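Local atomic coordinates of Alpha/beta hydrolase family protein (Bacillus anthracis, PDB entry 3OOS), a protein that probably acts as a hydrolase of the alpha/beta fold family, its natural substrate not being established. Residues 79-84 and 93-98; 27-32 and 102-107; 41-46 and 50-55; 107-112 and 220-225. One frame throughout, in Å; residues are numbered along the deposited sequence.

Interaction 1 of 4, residues 79-84 and 93-98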
# COMPACT_ATOMS: atom_id res chain seq x y z
N LYS A 79 -11.56 -1.05 -10.93
CA LYS A 79 -12.62 -1.83 -11.57
C LYS A 79 -12.57 -3.30 -11.14
O LYS A 79 -13.61 -3.92 -10.92
CB LYS A 79 -12.54 -1.69 -13.09
CG LYS A 79 -12.72 -0.27 -13.58
CD LYS A 79 -12.55 -0.19 -15.09
CE LYS A 79 -12.82 1.21 -15.60
NZ LYS A 79 -14.24 1.61 -15.35
N ASP A 80 -11.36 -3.84 -11.02
CA ASP A 80 -11.15 -5.21 -10.53
C ASP A 80 -11.61 -5.36 -9.08
O ASP A 80 -12.32 -6.31 -8.75
CB ASP A 80 -9.68 -5.63 -10.66
CG ASP A 80 -9.26 -5.92 -12.09
OD1 ASP A 80 -10.12 -5.93 -13.00
OD2 ASP A 80 -8.05 -6.15 -12.30
N LEU A 81 -11.20 -4.42 -8.23
CA LEU A 81 -11.61 -4.45 -6.82
C LEU A 81 -13.13 -4.31 -6.67
O LEU A 81 -13.73 -4.95 -5.81
CB LEU A 81 -10.88 -3.37 -6.01
CG LEU A 81 -9.36 -3.58 -5.86
CD1 LEU A 81 -8.72 -2.38 -5.18
CD2 LEU A 81 -9.04 -4.87 -5.10
N GLU A 82 -13.72 -3.47 -7.51
CA GLU A 82 -15.17 -3.30 -7.52
C GLU A 82 -15.90 -4.58 -7.92
O GLU A 82 -16.93 -4.93 -7.35
CB GLU A 82 -15.56 -2.12 -8.41
CG GLU A 82 -15.34 -0.77 -7.75
CD GLU A 82 -16.35 -0.49 -6.66
OE1 GLU A 82 -17.44 0.02 -6.98
OE2 GLU A 82 -16.05 -0.79 -5.48
N ALA A 83 -15.33 -5.30 -8.89
CA ALA A 83 -15.89 -6.58 -9.33
C ALA A 83 -15.80 -7.63 -8.21
O ALA A 83 -16.72 -8.42 -8.04
CB ALA A 83 -15.18 -7.08 -10.60
N ILE A 84 -14.71 -7.61 -7.45
CA ILE A 84 -14.55 -8.51 -6.31
C ILE A 84 -15.60 -8.17 -5.25
O ILE A 84 -16.30 -9.05 -4.75
CB ILE A 84 -13.12 -8.45 -5.72
CG1 ILE A 84 -12.13 -9.02 -6.74
CG2 ILE A 84 -13.04 -9.21 -4.38
CD1 ILE A 84 -10.67 -8.77 -6.41
N TRP A 93 -17.44 -1.25 1.31
CA TRP A 93 -16.36 -1.68 2.20
C TRP A 93 -15.30 -0.59 2.37
O TRP A 93 -15.30 0.40 1.63
CB TRP A 93 -15.73 -3.02 1.77
CG TRP A 93 -15.09 -3.10 0.39
CD1 TRP A 93 -14.93 -2.08 -0.52
CD2 TRP A 93 -14.49 -4.26 -0.19
NE1 TRP A 93 -14.28 -2.56 -1.64
CE2 TRP A 93 -14.00 -3.89 -1.46
CE3 TRP A 93 -14.32 -5.58 0.24
CZ2 TRP A 93 -13.35 -4.80 -2.31
CZ3 TRP A 93 -13.68 -6.49 -0.61
CH2 TRP A 93 -13.20 -6.09 -1.87
N GLY A 94 -14.42 -0.77 3.34
CA GLY A 94 -13.31 0.16 3.52
C GLY A 94 -12.16 -0.25 2.62
O GLY A 94 -12.10 -1.39 2.16
N PHE A 95 -11.27 0.69 2.34
CA PHE A 95 -10.02 0.36 1.68
C PHE A 95 -8.84 0.95 2.43
O PHE A 95 -8.83 2.13 2.76
CB PHE A 95 -9.99 0.83 0.22
CG PHE A 95 -8.75 0.37 -0.52
CD1 PHE A 95 -8.74 -0.84 -1.20
CD2 PHE A 95 -7.58 1.12 -0.46
CE1 PHE A 95 -7.59 -1.28 -1.85
CE2 PHE A 95 -6.42 0.68 -1.11
CZ PHE A 95 -6.42 -0.52 -1.81
N ALA A 96 -7.84 0.11 2.69
CA ALA A 96 -6.63 0.52 3.37
C ALA A 96 -5.40 0.18 2.53
O ALA A 96 -5.26 -0.94 2.03
CB ALA A 96 -6.53 -0.13 4.74
N GLY A 97 -4.52 1.16 2.37
CA GLY A 97 -3.29 0.96 1.61
C GLY A 97 -2.14 1.78 2.16
O GLY A 97 -2.34 2.86 2.72
N HIS A 98 -0.93 1.25 1.99
CA HIS A 98 0.29 1.89 2.46
C HIS A 98 1.24 2.18 1.30
O HIS A 98 1.47 1.32 0.44
CB HIS A 98 0.99 1.02 3.50
CG HIS A 98 2.18 1.67 4.13
ND1 HIS A 98 2.06 2.68 5.06
CD2 HIS A 98 3.50 1.48 3.95
CE1 HIS A 98 3.27 3.08 5.43
NE2 HIS A 98 4.16 2.36 4.77

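Interaction 2 of 4, residues 27-32 and 102-107. With SO4 (sulfate ion), chain B.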
# COMPACT_ATOMS: atom_id res chain seq x y z
N CYS A 27 -11.02 -3.94 2.48
CA CYS A 27 -10.14 -4.39 1.42
C CYS A 27 -8.74 -3.81 1.64
O CYS A 27 -8.59 -2.62 1.90
CB CYS A 27 -10.68 -3.96 0.06
SG CYS A 27 -9.68 -4.45 -1.35
N VAL A 28 -7.73 -4.67 1.56
CA VAL A 28 -6.33 -4.25 1.64
C VAL A 28 -5.58 -4.82 0.46
O VAL A 28 -5.67 -6.01 0.18
CB VAL A 28 -5.65 -4.72 2.95
CG1 VAL A 28 -4.14 -4.40 2.93
CG2 VAL A 28 -6.31 -4.09 4.17
N THR A 29 -4.83 -3.98 -0.23
CA THR A 29 -3.91 -4.45 -1.26
C THR A 29 -2.79 -3.44 -1.45
O THR A 29 -2.73 -2.42 -0.76
CB THR A 29 -4.65 -4.81 -2.59
OG1 THR A 29 -3.80 -5.62 -3.41
CG2 THR A 29 -5.08 -3.57 -3.36
N HIS A 30 -1.88 -3.75 -2.37
CA HIS A 30 -0.78 -2.87 -2.70
C HIS A 30 -0.69 -2.80 -4.22
O HIS A 30 -1.22 -3.67 -4.91
CB HIS A 30 0.52 -3.42 -2.12
CG HIS A 30 1.69 -2.50 -2.28
ND1 HIS A 30 2.60 -2.62 -3.30
CD2 HIS A 30 2.07 -1.42 -1.55
CE1 HIS A 30 3.50 -1.66 -3.19
NE2 HIS A 30 3.20 -0.92 -2.14
N LEU A 31 -0.04 -1.77 -4.74
CA LEU A 31 -0.00 -1.55 -6.18
C LEU A 31 0.88 -2.54 -6.95
O LEU A 31 0.63 -2.80 -8.13
CB LEU A 31 0.42 -0.11 -6.49
CG LEU A 31 0.15 0.38 -7.91
CD1 LEU A 31 -1.32 0.24 -8.28
CD2 LEU A 31 0.61 1.82 -8.04
N TYR A 32 1.90 -3.09 -6.30
CA TYR A 32 2.81 -4.01 -6.98
C TYR A 32 3.43 -5.06 -6.07
O TYR A 32 4.65 -5.26 -6.07
CB TYR A 32 3.89 -3.24 -7.78
CG TYR A 32 4.48 -2.03 -7.10
CD1 TYR A 32 5.45 -2.16 -6.11
CD2 TYR A 32 4.08 -0.74 -7.46
CE1 TYR A 32 6.00 -1.05 -5.49
CE2 TYR A 32 4.63 0.38 -6.85
CZ TYR A 32 5.58 0.22 -5.86
OH TYR A 32 6.13 1.32 -5.24
N GLY A 102 -1.34 3.31 -0.73
CA GLY A 102 -2.04 4.52 -0.30
C GLY A 102 -2.46 5.38 -1.48
O GLY A 102 -3.54 5.97 -1.48
N MSE A 103 -1.60 5.45 -2.49
CA MSE A 103 -1.95 6.15 -3.73
C MSE A 103 -3.15 5.48 -4.38
O MSE A 103 -4.07 6.14 -4.85
CB MSE A 103 -0.76 6.20 -4.68
CG MSE A 103 0.43 6.94 -4.11
SE MSE A 103 2.00 6.76 -5.23
CE MSE A 103 3.31 7.40 -3.94
N LEU A 104 -3.14 4.14 -4.39
CA LEU A 104 -4.26 3.37 -4.91
C LEU A 104 -5.55 3.67 -4.14
O LEU A 104 -6.62 3.79 -4.75
CB LEU A 104 -3.93 1.87 -4.91
CG LEU A 104 -4.97 0.92 -5.51
CD1 LEU A 104 -5.26 1.23 -6.98
CD2 LEU A 104 -4.49 -0.52 -5.34
N ALA A 105 -5.44 3.80 -2.82
CA ALA A 105 -6.58 4.19 -1.97
C ALA A 105 -7.20 5.51 -2.40
O ALA A 105 -8.43 5.64 -2.46
CB ALA A 105 -6.14 4.27 -0.50
N LEU A 106 -6.35 6.49 -2.70
CA LEU A 106 -6.82 7.80 -3.14
C LEU A 106 -7.55 7.71 -4.48
O LEU A 106 -8.57 8.36 -4.67
CB LEU A 106 -5.66 8.80 -3.21
CG LEU A 106 -4.96 9.10 -1.88
CD1 LEU A 106 -3.72 9.96 -2.09
CD2 LEU A 106 -5.90 9.76 -0.85
N VAL A 107 -7.03 6.89 -5.38
CA VAL A 107 -7.69 6.66 -6.67
C VAL A 107 -9.01 5.90 -6.49
O VAL A 107 -9.99 6.20 -7.17
CB VAL A 107 -6.75 5.99 -7.70
CG1 VAL A 107 -7.48 5.71 -9.02
CG2 VAL A 107 -5.54 6.90 -7.96
S SO4 B . 6.27 0.79 -1.66
O1 SO4 B . 7.13 0.76 -2.84
O2 SO4 B . 6.84 1.70 -0.68
O3 SO4 B . 4.93 1.22 -2.06
O4 SO4 B . 6.19 -0.56 -1.10

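Interaction 3 of 4, residues 41-46 and 50-55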
# COMPACT_ATOMS: atom_id res chain seq x y z
N THR A 41 1.97 -7.64 7.35
CA THR A 41 2.12 -6.91 8.62
C THR A 41 1.38 -5.57 8.66
O THR A 41 1.09 -5.06 9.74
CB THR A 41 3.59 -6.71 9.01
OG1 THR A 41 4.30 -6.13 7.91
CG2 THR A 41 4.24 -8.04 9.39
N PHE A 42 1.09 -5.00 7.49
CA PHE A 42 0.21 -3.83 7.42
C PHE A 42 -1.26 -4.24 7.57
O PHE A 42 -2.01 -3.59 8.30
CB PHE A 42 0.44 -3.05 6.11
CG PHE A 42 -0.64 -2.06 5.79
CD1 PHE A 42 -0.81 -0.91 6.55
CD2 PHE A 42 -1.49 -2.28 4.70
CE1 PHE A 42 -1.82 0.00 6.24
CE2 PHE A 42 -2.50 -1.38 4.39
CZ PHE A 42 -2.67 -0.23 5.16
N ALA A 43 -1.65 -5.32 6.90
CA ALA A 43 -3.03 -5.81 6.95
C ALA A 43 -3.41 -6.39 8.32
O ALA A 43 -4.53 -6.21 8.78
CB ALA A 43 -3.27 -6.85 5.85
N ASN A 44 -2.46 -7.06 8.96
CA ASN A 44 -2.76 -7.85 10.16
C ASN A 44 -3.40 -7.09 11.33
O ASN A 44 -4.37 -7.59 11.92
CB ASN A 44 -1.54 -8.66 10.63
CG ASN A 44 -1.92 -9.90 11.41
OD1 ASN A 44 -1.30 -10.23 12.43
ND2 ASN A 44 -2.95 -10.60 10.95
N PRO A 45 -2.89 -5.89 11.68
CA PRO A 45 -3.52 -5.17 12.79
C PRO A 45 -5.01 -4.88 12.57
O PRO A 45 -5.78 -4.81 13.52
CB PRO A 45 -2.73 -3.86 12.86
CG PRO A 45 -1.39 -4.22 12.34
CD PRO A 45 -1.66 -5.20 11.23
N PHE A 46 -5.41 -4.72 11.31
CA PHE A 46 -6.81 -4.44 11.00
C PHE A 46 -7.74 -5.62 11.31
O PHE A 46 -8.93 -5.41 11.55
CB PHE A 46 -6.95 -3.98 9.55
CG PHE A 46 -6.32 -2.65 9.29
CD1 PHE A 46 -6.99 -1.47 9.61
CD2 PHE A 46 -5.04 -2.56 8.75
CE1 PHE A 46 -6.41 -0.23 9.39
CE2 PHE A 46 -4.44 -1.33 8.52
CZ PHE A 46 -5.13 -0.16 8.84
N TYR A 50 -11.73 -5.65 11.86
CA TYR A 50 -12.34 -5.74 10.54
C TYR A 50 -12.24 -7.15 9.98
O TYR A 50 -11.37 -7.93 10.38
CB TYR A 50 -11.62 -4.81 9.55
CG TYR A 50 -11.79 -3.33 9.80
CD1 TYR A 50 -12.84 -2.63 9.21
CD2 TYR A 50 -10.88 -2.62 10.58
CE1 TYR A 50 -13.00 -1.25 9.42
CE2 TYR A 50 -11.02 -1.25 10.79
CZ TYR A 50 -12.08 -0.58 10.21
OH TYR A 50 -12.23 0.78 10.42
N SER A 51 -13.15 -7.48 9.06
CA SER A 51 -12.97 -8.63 8.18
C SER A 51 -12.09 -8.14 7.05
O SER A 51 -12.53 -7.34 6.22
CB SER A 51 -14.31 -9.12 7.63
OG SER A 51 -15.16 -9.60 8.66
N VAL A 52 -10.84 -8.58 7.04
CA VAL A 52 -9.86 -8.07 6.08
C VAL A 52 -9.71 -8.97 4.86
O VAL A 52 -9.43 -10.16 4.98
CB VAL A 52 -8.48 -7.84 6.75
CG1 VAL A 52 -7.47 -7.28 5.74
CG2 VAL A 52 -8.62 -6.89 7.94
N TYR A 53 -9.93 -8.37 3.69
CA TYR A 53 -9.76 -9.03 2.40
C TYR A 53 -8.45 -8.56 1.78
O TYR A 53 -8.37 -7.45 1.23
CB TYR A 53 -10.95 -8.70 1.47
CG TYR A 53 -12.25 -9.28 1.96
CD1 TYR A 53 -13.01 -8.64 2.95
CD2 TYR A 53 -12.73 -10.48 1.45
CE1 TYR A 53 -14.21 -9.18 3.41
CE2 TYR A 53 -13.93 -11.03 1.90
CZ TYR A 53 -14.66 -10.38 2.88
OH TYR A 53 -15.84 -10.92 3.33
N LEU A 54 -7.43 -9.39 1.92
CA LEU A 54 -6.09 -9.10 1.40
C LEU A 54 -5.99 -9.64 -0.02
O LEU A 54 -5.87 -10.85 -0.22
CB LEU A 54 -5.03 -9.72 2.32
CG LEU A 54 -3.55 -9.52 1.97
CD1 LEU A 54 -3.15 -8.05 2.05
CD2 LEU A 54 -2.68 -10.37 2.90
N VAL A 55 -6.04 -8.74 -0.99
CA VAL A 55 -6.22 -9.11 -2.40
C VAL A 55 -4.92 -9.20 -3.20
O VAL A 55 -4.06 -8.32 -3.14
CB VAL A 55 -7.19 -8.13 -3.11
CG1 VAL A 55 -7.40 -8.51 -4.58
CG2 VAL A 55 -8.53 -8.08 -2.38

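Interaction 4 of 4, residues 107-112 and 220-225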
# COMPACT_ATOMS: atom_id res chain seq x y z
N VAL A 107 -7.03 6.89 -5.38
CA VAL A 107 -7.69 6.66 -6.67
C VAL A 107 -9.01 5.90 -6.49
O VAL A 107 -9.99 6.20 -7.17
CB VAL A 107 -6.75 5.99 -7.70
CG1 VAL A 107 -7.48 5.71 -9.02
CG2 VAL A 107 -5.54 6.90 -7.96
N TYR A 108 -9.07 4.94 -5.56
CA TYR A 108 -10.34 4.28 -5.25
C TYR A 108 -11.38 5.33 -4.85
O TYR A 108 -12.53 5.31 -5.33
CB TYR A 108 -10.17 3.24 -4.13
CG TYR A 108 -11.14 2.06 -4.19
CD1 TYR A 108 -12.46 2.20 -4.65
CD2 TYR A 108 -10.74 0.80 -3.75
CE1 TYR A 108 -13.33 1.11 -4.69
CE2 TYR A 108 -11.60 -0.29 -3.78
CZ TYR A 108 -12.89 -0.13 -4.24
OH TYR A 108 -13.74 -1.23 -4.27
N ALA A 109 -10.97 6.26 -3.99
CA ALA A 109 -11.87 7.33 -3.53
C ALA A 109 -12.31 8.25 -4.67
O ALA A 109 -13.48 8.60 -4.77
CB ALA A 109 -11.22 8.12 -2.40
N THR A 110 -11.38 8.64 -5.54
CA THR A 110 -11.74 9.58 -6.61
C THR A 110 -12.60 8.94 -7.71
O THR A 110 -13.43 9.61 -8.32
CB THR A 110 -10.50 10.28 -7.21
OG1 THR A 110 -9.62 9.31 -7.79
CG2 THR A 110 -9.76 11.09 -6.14
N GLU A 111 -12.39 7.65 -7.95
CA GLU A 111 -13.16 6.95 -8.98
C GLU A 111 -14.50 6.45 -8.45
O GLU A 111 -15.52 6.57 -9.13
CB GLU A 111 -12.36 5.76 -9.54
CG GLU A 111 -11.15 6.16 -10.37
CD GLU A 111 -11.50 6.45 -11.82
OE1 GLU A 111 -12.07 5.57 -12.49
OE2 GLU A 111 -11.17 7.56 -12.30
N ALA A 112 -14.49 5.89 -7.24
CA ALA A 112 -15.63 5.13 -6.73
C ALA A 112 -15.90 5.27 -5.23
O ALA A 112 -16.16 4.28 -4.55
CB ALA A 112 -15.45 3.64 -7.09
N VAL A 220 -13.64 14.40 -2.38
CA VAL A 220 -13.74 13.13 -1.66
C VAL A 220 -14.40 13.41 -0.30
O VAL A 220 -13.86 14.16 0.52
CB VAL A 220 -12.35 12.47 -1.49
CG1 VAL A 220 -12.41 11.27 -0.53
CG2 VAL A 220 -11.80 12.04 -2.86
N LYS A 221 -15.56 12.80 -0.08
CA LYS A 221 -16.41 13.15 1.06
C LYS A 221 -16.47 12.08 2.15
O LYS A 221 -17.05 12.30 3.22
CB LYS A 221 -17.84 13.50 0.59
CG LYS A 221 -17.92 14.55 -0.54
CD LYS A 221 -17.10 15.82 -0.29
CE LYS A 221 -17.60 16.65 0.89
NZ LYS A 221 -18.98 17.20 0.69
N ILE A 222 -15.84 10.94 1.89
CA ILE A 222 -15.84 9.80 2.81
C ILE A 222 -14.83 9.98 3.95
O ILE A 222 -13.85 10.73 3.79
CB ILE A 222 -15.56 8.46 2.08
CG1 ILE A 222 -14.15 8.44 1.50
CG2 ILE A 222 -16.61 8.22 0.99
CD1 ILE A 222 -13.81 7.15 0.77
N PRO A 223 -15.06 9.31 5.10
CA PRO A 223 -14.05 9.35 6.16
C PRO A 223 -12.70 8.88 5.64
O PRO A 223 -12.62 7.84 4.98
CB PRO A 223 -14.60 8.37 7.20
CG PRO A 223 -16.07 8.43 7.02
CD PRO A 223 -16.26 8.57 5.54
N SER A 224 -11.66 9.66 5.91
CA SER A 224 -10.34 9.38 5.38
C SER A 224 -9.32 9.47 6.50
O SER A 224 -9.13 10.52 7.10
CB SER A 224 -10.00 10.37 4.26
OG SER A 224 -10.96 10.25 3.22
N PHE A 225 -8.68 8.34 6.79
CA PHE A 225 -7.75 8.26 7.91
C PHE A 225 -6.33 8.18 7.37
O PHE A 225 -5.88 7.14 6.90
CB PHE A 225 -8.10 7.06 8.81
CG PHE A 225 -9.51 7.11 9.35
CD1 PHE A 225 -9.79 7.79 10.53
CD2 PHE A 225 -10.55 6.49 8.67
CE1 PHE A 225 -11.09 7.85 11.03
CE2 PHE A 225 -11.86 6.54 9.17
CZ PHE A 225 -12.13 7.22 10.35

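Interaction 1 of 4, residues 79-84 and 93-98
This is a buried apolar contact between a helix and the central sheet: Leu-81 and Ile-84 of helix 74-87 rest on Trp-93 and Phe-95 of strand 93-98. The axes of the two short segments approach to 11.6 Å and run at 142°, closer to antiparallel than parallel, and 192 Å² of surface is buried between them. Leu-81 carries the middle of the contact. Its CG lies anti to the carbonyl carbon (chi1 -67°), and from there the CD1 branch comes within 3.7 Å of Phe-95 CE1, the two side chains crossing at about a right angle. One helical turn on, Ile-84 CG2 lies 4.0 Å from Trp-93 CH2. Strand 93-98, helix 74-87 and the preceding strand 51-55 form a beta-alpha-beta crossover of the alpha/beta hydrolase fold, strand 25-28 lying between the two strands in the sheet; the Gly-97 end of the strand leads into a probable nucleophile elbow around Ser-99. Trp-93 takes the chi1 position between its backbone N and carbonyl carbon (60°), which carries the indole out to the helix backbone, where CZ2 is 3.5 Å from Leu-81 O. The pyrrole side of that ring is held separately: Trp-93 NE1 is hydrogen-bonded to Tyr-108 OH of helix 100-112, and the same hydroxyl is bonded to Glu-82 OE2, giving the buried indole nitrogen a partner.

Interaction 2 of 4, residues 27-32 and 102-107
Where the chain leaves strand 25-28 it passes the first turns of helix 100-112, and the CA atoms of Leu-31 and Leu-104, 6.6 Å apart, are the closest pair. In an alpha/beta hydrolase these are the loop after that strand and the helix behind the nucleophile elbow, here the probable elbow centred on Ser-99. Leu-104 reaches across from the helix with CG anti to its backbone N (chi1 -176°). CD2 meets Thr-29 CG2 at 3.7 Å, and the isobutyl end, nearest through CD1 at 4.3 Å, also lies against Leu-31 CD1, a looser touch. The branches of Thr-29 are split: its methyl turns to the leucine, and OG1 is hydrogen-bonded to Val-55 O of the adjoining strand. No hydrogen bond joins the two segments, so the contact rests on apolar side chains. Beyond it, the loop holds a sulfate ion, probably from the crystallisation liquor. Tyr-32 OH donates to its O1 (2.7 Å), and the ion is also bonded by Ser-99 OG and Ala-100 N, consistent with occupation of the active-site pocket near an oxyanion hole. His-30 binds the ion in its ring plane, NE2 to O3 at 2.8 Å. The other imidazole nitrogen, His-30 ND1, accepts a nearly straight bond from Tyr-32 N (3.1 Å, 171°), although that donor stands 36° out of the ring plane.

Interaction 3 of 4, residues 41-46 and 50-55
Phe-46 and Tyr-50 adopt almost the same first torsion, each CG anti to its carbonyl carbon (chi1 -67° and -69°). Their side chains lie side by side and point the same way. The rings do not stack: Tyr-50 CD2 comes to the edge of the Phe-46 ring, 4.2 Å from CD1, near the plane of that ring. A backbone bond accompanies this pairing. Tyr-50 N donates to Phe-46 O at 2.8 Å, closing an alpha-turn of five residues; at the hydrogen the bond is bent to 136°. The same carbonyl oxygen lies in the plane of the tyrosine ring, at its edge, 3.5 Å from Tyr-50 CD2. At the far end, Tyr-50 OH is hydrogen-bonded to Thr-277 OG1 and to Lys-118 NZ, so the ring is held at both ends.

Val-52 uses its two methyls on different partners. CG2, the branch anti to the carbonyl carbon, packs 3.7 Å from Phe-46 CB, whereas CG1, anti to the backbone N, lies 4.2 Å from Ala-43 CB. Ala-43 also receives Leu-54, whose CD1 stops 4.0 Å from the alanine CB; this short side chain thus sits against both aliphatic residues. Tyr-50, Val-52 and Leu-54 direct their CB atoms to the loop. Ser-51, between Tyr-50 and Val-52, turns away, the alternation of extended chain as strand 51-55 begins. The arrangement lays a loop of helical backbone angles over one face of strand 51-55, within the central, mostly parallel sheet of the alpha/beta hydrolase fold.

Interaction 4 of 4, residues 107-112 and 220-225
Apolar contacts carry this pairing, and Ala-109 with Val-220 forms its centre. Their CA atoms, 6.4 Å apart, are the closest CA pair of the two segments, and both CB atoms point across the gap. Ala-109 CB sits against both branches of the valine, 3.9 Å from Val-220 CG1 and 4.0 Å from CG2. A second touch comes from the next residue of the helix: Thr-110 has CG2 anti to its carbonyl carbon, and this methyl meets Val-220 CG2 at 4.0 Å, the side chains crossing at a slant. Ile-222 adds a more distant contact, its CD1 being 4.2 Å from Ala-109 CB; because this residue is modelled in two conformers, that touch is less certain. The buried surface is modest, 130 Å² over both sides.

Hydrogen bonds do not cross between 107-112 and 220-225, but they shape each segment. In the helix, Glu-111 N bonds to Val-107 O at 2.9 Å. On the other side, Ser-224 OG donates to Ile-222 O at 3.0 Å, from 45° above the carbonyl plane and with a C=O...donor angle of 134°, reaching back over Pro-223 just as the strand begins. Nearby, Lys-221 N is bonded to Gln-113 OE1, just past helix 100-112.

Ala-109 and Ser-224 both also touch Ile-119 of strand 116-122, the neighbour of strand 224-229. A helix lying on the sheet, here the one following the probable nucleophile elbow, and meeting the entrance to a later parallel strand, is part of the layered alpha/beta/alpha build of the alpha/beta hydrolase fold.

In the fold
From the N terminus, the chain leaving strand 25-28 opens interaction 2, whose partner lies some 70 residues later on helix 100-112. Interaction 3 closes a very short loop into strand 51-55, and interaction 1 then joins helix 74-87 to strand 93-98; both fall within the span of interaction 2, in series. Interaction 4 starts on the same helix as interaction 2, sharing Val-107, and closes a long loop just before strand 224-229. No spans cross. Strands 51-55, 25-28 and 93-98 are consecutive in the sheet: backbone bonds join interaction 2 to 1 and to 3, interactions 1 and 3 meet by packing, and Tyr-108 of segment 107-112 is hydrogen-bonded to interaction 1. Interactions 3 and 4 do not touch.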